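Hyaluronidase (Thermobaculum terrenum, PDB 5DIY) is a family 84 glycoside hydrolase that probably acts as a hexosaminidase, removing O-linked N-acetylglucosamine. Local coordinates at residues P239-H248 and T271-Y282. Numbering follows the deposited sequence.
Sequences PYDHRDPELH and TFAQYLNSPSQY
Aromatic packing dominates where Tyr240 meets the helix 262-277. Phe272 turns its edge onto the phenol ring in an edge-to-face pair, centroids 4.8 Å apart and planes at 73°, with Phe272 CD1 over the middle of the Tyr240 face. Tyr275 comes to the rim of the same ring, its CD2 3.4 Å from Tyr240 CE2. Tyr240 lies in this cluster because its CG is anti to the backbone N (chi1 -164°), which brings the ring between Phe272 and Tyr275; its hydroxyl is hydrogen-bonded to Asp222, at the end of strand 218-222. In the TIM-barrel fold of this family, the contact ties the loop between the seventh and eighth strands to the helix following the eighth, and Arg243, salt-bridged to the same Asp222, lies about 7 Å by side chain from the sugar-binding Asn223. With an alanine at Tyr240, the edge of Phe272 would probably lose its facing ring, and Asp222 one of its hydrogen-bond donors.

Hydrogen bonds fasten the backbone of the loop at three points. Tyr240 N gives a nearly straight bond to Thr271 OG1 at 2.9 Å, while Tyr282 OH donates to Tyr240 O at 2.6 Å. Tyr275 OH reaches Asp244 O, also at 2.6 Å, tilted 34° from the carbonyl plane, and accepts from a water that in turn receives His248 N. Pro279 CB packs 3.4 Å from Pro245 O.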
loop_
_atom_site.group_PDB
_atom_site.type_symbol
_atom_site.label_atom_id
_atom_site.label_comp_id
_atom_site.label_asym_id
_atom_site.label_seq_id
_atom_site.Cartn_x
_atom_site.Cartn_y
_atom_site.Cartn_z
ATOM N N PRO C 239 6.872 -0.220 8.523
ATOM C CA PRO C 239 6.130 -1.092 9.427
ATOM C C PRO C 239 4.643 -0.776 9.479
ATOM O O PRO C 239 4.238 0.371 9.282
ATOM C CB PRO C 239 6.780 -0.812 10.786
ATOM C CG PRO C 239 7.191 0.615 10.690
ATOM C CD PRO C 239 7.660 0.781 9.266
ATOM N N TYR C 240 3.845 -1.808 9.728
ATOM C CA TYR C 240 2.452 -1.652 10.142
ATOM C C TYR C 240 2.407 -0.683 11.327
ATOM O O TYR C 240 3.236 -0.780 12.238
ATOM C CB TYR C 240 1.883 -3.013 10.547
ATOM C CG TYR C 240 0.379 -3.087 10.626
ATOM C CD1 TYR C 240 -0.406 -2.928 9.488
ATOM C CD2 TYR C 240 -0.266 -3.351 11.836
ATOM C CE1 TYR C 240 -1.792 -3.011 9.554
ATOM C CE2 TYR C 240 -1.651 -3.434 11.909
ATOM C CZ TYR C 240 -2.403 -3.264 10.770
ATOM O OH TYR C 240 -3.760 -3.363 10.864
ATOM N N ASP C 241 1.481 0.274 11.300
ATOM C CA ASP C 241 1.482 1.331 12.315
ATOM C C ASP C 241 0.144 2.033 12.463
ATOM O O ASP C 241 -0.704 1.979 11.570
ATOM C CB ASP C 241 2.567 2.375 11.977
ATOM C CG ASP C 241 3.204 3.007 13.210
ATOM O OD1 ASP C 241 2.706 2.834 14.348
ATOM O OD2 ASP C 241 4.217 3.708 13.026
ATOM N N HIS C 242 -0.016 2.686 13.617
ATOM C CA HIS C 242 -1.146 3.574 13.920
ATOM C C HIS C 242 -2.477 2.838 14.024
ATOM O O HIS C 242 -3.538 3.417 13.777
ATOM C CB HIS C 242 -1.222 4.723 12.911
ATOM C CG HIS C 242 0.082 5.424 12.711
ATOM N ND1 HIS C 242 0.527 5.843 11.476
ATOM C CD2 HIS C 242 1.056 5.750 13.592
ATOM C CE1 HIS C 242 1.709 6.416 11.613
ATOM N NE2 HIS C 242 2.052 6.373 12.886
ATOM N N ARG C 243 -2.408 1.565 14.408
ATOM C CA ARG C 243 -3.589 0.767 14.694
ATOM C C ARG C 243 -3.620 0.621 16.199
ATOM O O ARG C 243 -2.642 0.172 16.796
ATOM C CB ARG C 243 -3.526 -0.601 13.998
ATOM C CG ARG C 243 -4.110 -0.605 12.593
ATOM C CD ARG C 243 -3.275 0.218 11.628
ATOM N NE ARG C 243 -3.875 0.346 10.294
ATOM C CZ ARG C 243 -3.788 1.426 9.506
ATOM N NH1 ARG C 243 -3.144 2.530 9.892
ATOM N NH2 ARG C 243 -4.374 1.419 8.312
ATOM N N ASP C 244 -4.731 1.025 16.813
ATOM C CA ASP C 244 -4.815 1.077 18.277
ATOM C C ASP C 244 -4.503 -0.285 18.896
ATOM O O ASP C 244 -4.873 -1.304 18.327
ATOM C CB ASP C 244 -6.196 1.574 18.741
ATOM C CG ASP C 244 -6.258 3.091 18.911
ATOM O OD1 ASP C 244 -5.355 3.813 18.432
ATOM O OD2 ASP C 244 -7.235 3.572 19.523
ATOM N N PRO C 245 -3.796 -0.305 20.046
ATOM C CA PRO C 245 -3.499 -1.586 20.718
ATOM C C PRO C 245 -4.717 -2.424 21.137
ATOM O O PRO C 245 -4.574 -3.633 21.323
ATOM C CB PRO C 245 -2.710 -1.163 21.964
ATOM C CG PRO C 245 -2.139 0.169 21.644
ATOM C CD PRO C 245 -3.049 0.823 20.647
ATOM N N GLU C 246 -5.882 -1.790 21.290
ATOM C CA GLU C 246 -7.098 -2.455 21.747
ATOM C C GLU C 246 -8.199 -2.527 20.674
ATOM O O GLU C 246 -9.376 -2.681 21.011
ATOM C CB GLU C 246 -7.607 -1.754 23.016
ATOM C CG GLU C 246 -6.519 -1.532 24.064
ATOM C CD GLU C 246 -7.038 -1.031 25.403
ATOM O OE1 GLU C 246 -6.333 -1.244 26.418
ATOM O OE2 GLU C 246 -8.135 -0.426 25.454
ATOM N N LEU C 247 -7.823 -2.442 19.392
ATOM C CA LEU C 247 -8.769 -2.693 18.286
ATOM C C LEU C 247 -9.434 -4.069 18.374
ATOM O O LEU C 247 -10.607 -4.213 17.997
ATOM C CB LEU C 247 -8.091 -2.589 16.910
ATOM C CG LEU C 247 -7.855 -1.219 16.270
ATOM C CD1 LEU C 247 -7.118 -1.407 14.952
ATOM C CD2 LEU C 247 -9.163 -0.466 16.052
ATOM N N HIS C 248 -8.686 -5.066 18.855
ATOM C CA HIS C 248 -9.200 -6.439 18.983
ATOM C C HIS C 248 -10.514 -6.540 19.772
ATOM O O HIS C 248 -11.333 -7.408 19.491
ATOM C CB HIS C 248 -8.138 -7.388 19.561
ATOM C CG HIS C 248 -7.705 -7.061 20.955
ATOM N ND1 HIS C 248 -8.399 -7.480 22.069
ATOM C CD2 HIS C 248 -6.628 -6.383 21.416
ATOM C CE1 HIS C 248 -7.777 -7.062 23.155
ATOM N NE2 HIS C 248 -6.699 -6.395 22.785
ATOM N N THR C 271 5.692 -7.350 10.201
ATOM C CA THR C 271 5.385 -6.426 11.297
ATOM C C THR C 271 3.895 -6.443 11.643
ATOM O O THR C 271 3.519 -6.383 12.819
ATOM C CB THR C 271 5.861 -4.982 11.005
ATOM O OG1 THR C 271 5.119 -4.404 9.914
ATOM C CG2 THR C 271 7.356 -4.961 10.695
ATOM N N PHE C 272 3.071 -6.514 10.607
ATOM C CA PHE C 272 1.627 -6.708 10.736
ATOM C C PHE C 272 1.307 -7.945 11.581
ATOM O O PHE C 272 0.522 -7.857 12.523
ATOM C CB PHE C 272 1.017 -6.773 9.328
ATOM C CG PHE C 272 -0.406 -7.260 9.264
ATOM C CD1 PHE C 272 -1.449 -6.483 9.748
ATOM C CD2 PHE C 272 -0.710 -8.476 8.650
ATOM C CE1 PHE C 272 -2.772 -6.919 9.662
ATOM C CE2 PHE C 272 -2.028 -8.920 8.557
ATOM C CZ PHE C 272 -3.063 -8.137 9.062
ATOM N N ALA C 273 1.957 -9.068 11.275
ATOM C CA ALA C 273 1.775 -10.327 12.025
ATOM C C ALA C 273 2.200 -10.236 13.494
ATOM O O ALA C 273 1.539 -10.800 14.370
ATOM C CB ALA C 273 2.519 -11.466 11.340
ATOM N N GLN C 274 3.304 -9.539 13.761
ATOM C CA GLN C 274 3.736 -9.306 15.142
ATOM C C GLN C 274 2.743 -8.435 15.912
ATOM O O GLN C 274 2.473 -8.713 17.081
ATOM C CB GLN C 274 5.143 -8.700 15.202
ATOM C CG GLN C 274 6.239 -9.682 14.792
ATOM C CD GLN C 274 7.569 -9.395 15.458
ATOM O OE1 GLN C 274 8.178 -10.277 16.070
ATOM N NE2 GLN C 274 8.029 -8.161 15.345
ATOM N N TYR C 275 2.198 -7.401 15.263
ATOM C CA TYR C 275 1.147 -6.577 15.877
ATOM C C TYR C 275 -0.055 -7.436 16.252
ATOM O O TYR C 275 -0.549 -7.341 17.372
ATOM C CB TYR C 275 0.692 -5.422 14.959
ATOM C CG TYR C 275 -0.624 -4.798 15.392
ATOM C CD1 TYR C 275 -0.669 -3.831 16.402
ATOM C CD2 TYR C 275 -1.838 -5.212 14.825
ATOM C CE1 TYR C 275 -1.873 -3.276 16.818
ATOM C CE2 TYR C 275 -3.043 -4.661 15.229
ATOM C CZ TYR C 275 -3.062 -3.697 16.226
ATOM O OH TYR C 275 -4.263 -3.154 16.613
ATOM N N LEU C 276 -0.525 -8.264 15.321
ATOM C CA LEU C 276 -1.680 -9.132 15.585
ATOM C C LEU C 276 -1.408 -10.101 16.740
ATOM O O LEU C 276 -2.296 -10.356 17.552
ATOM C CB LEU C 276 -2.085 -9.927 14.345
ATOM C CG LEU C 276 -2.549 -9.158 13.103
ATOM C CD1 LEU C 276 -2.656 -10.119 11.930
ATOM C CD2 LEU C 276 -3.858 -8.409 13.336
ATOM N N ASN C 277 -0.184 -10.622 16.814
ATOM C CA ASN C 277 0.199 -11.565 17.872
ATOM C C ASN C 277 0.170 -10.980 19.286
ATOM O O ASN C 277 -0.240 -11.660 20.227
ATOM C CB ASN C 277 1.585 -12.142 17.596
ATOM C CG ASN C 277 1.973 -13.221 18.588
ATOM O OD1 ASN C 277 1.336 -14.275 18.648
ATOM N ND2 ASN C 277 3.009 -12.961 19.382
ATOM N N SER C 278 0.614 -9.733 19.432
ATOM C CA SER C 278 0.652 -9.072 20.738
ATOM C C SER C 278 0.573 -7.546 20.584
ATOM O O SER C 278 1.585 -6.849 20.710
ATOM C CB SER C 278 1.915 -9.485 21.497
ATOM O OG SER C 278 1.916 -8.941 22.807
ATOM N N PRO C 279 -0.634 -7.019 20.325
ATOM C CA PRO C 279 -0.765 -5.592 19.998
ATOM C C PRO C 279 -0.376 -4.600 21.113
ATOM O O PRO C 279 0.061 -3.489 20.801
ATOM C CB PRO C 279 -2.241 -5.450 19.608
ATOM C CG PRO C 279 -2.929 -6.611 20.216
ATOM C CD PRO C 279 -1.931 -7.718 20.290
ATOM N N SER C 280 -0.499 -5.000 22.381
ATOM C CA SER C 280 -0.090 -4.142 23.503
ATOM C C SER C 280 1.431 -4.014 23.661
ATOM O O SER C 280 1.905 -3.022 24.220
ATOM C CB SER C 280 -0.705 -4.628 24.826
ATOM O OG SER C 280 -0.161 -5.877 25.211
ATOM N N GLN C 281 2.189 -5.009 23.198
ATOM C CA GLN C 281 3.663 -4.957 23.237
ATOM C C GLN C 281 4.320 -4.656 21.870
ATOM O O GLN C 281 5.547 -4.705 21.750
ATOM C CB GLN C 281 4.218 -6.264 23.821
ATOM C CG GLN C 281 3.873 -6.473 25.289
ATOM N N TYR C 282 3.514 -4.330 20.857
ATOM C CA TYR C 282 4.028 -4.050 19.504
ATOM C C TYR C 282 4.773 -2.716 19.426
ATOM O O TYR C 282 4.211 -1.687 19.767
ATOM C CB TYR C 282 2.878 -4.038 18.491
ATOM C CG TYR C 282 3.304 -3.710 17.070
ATOM C CD1 TYR C 282 4.108 -4.587 16.343
ATOM C CD2 TYR C 282 2.907 -2.520 16.458
ATOM C CE1 TYR C 282 4.503 -4.293 15.047
ATOM C CE2 TYR C 282 3.296 -2.212 15.162
ATOM C CZ TYR C 282 4.094 -3.099 14.458
ATOM O OH TYR C 282 4.476 -2.809 13.167
HETATM O O HOH W 1 -5.744 -4.679 18.794
#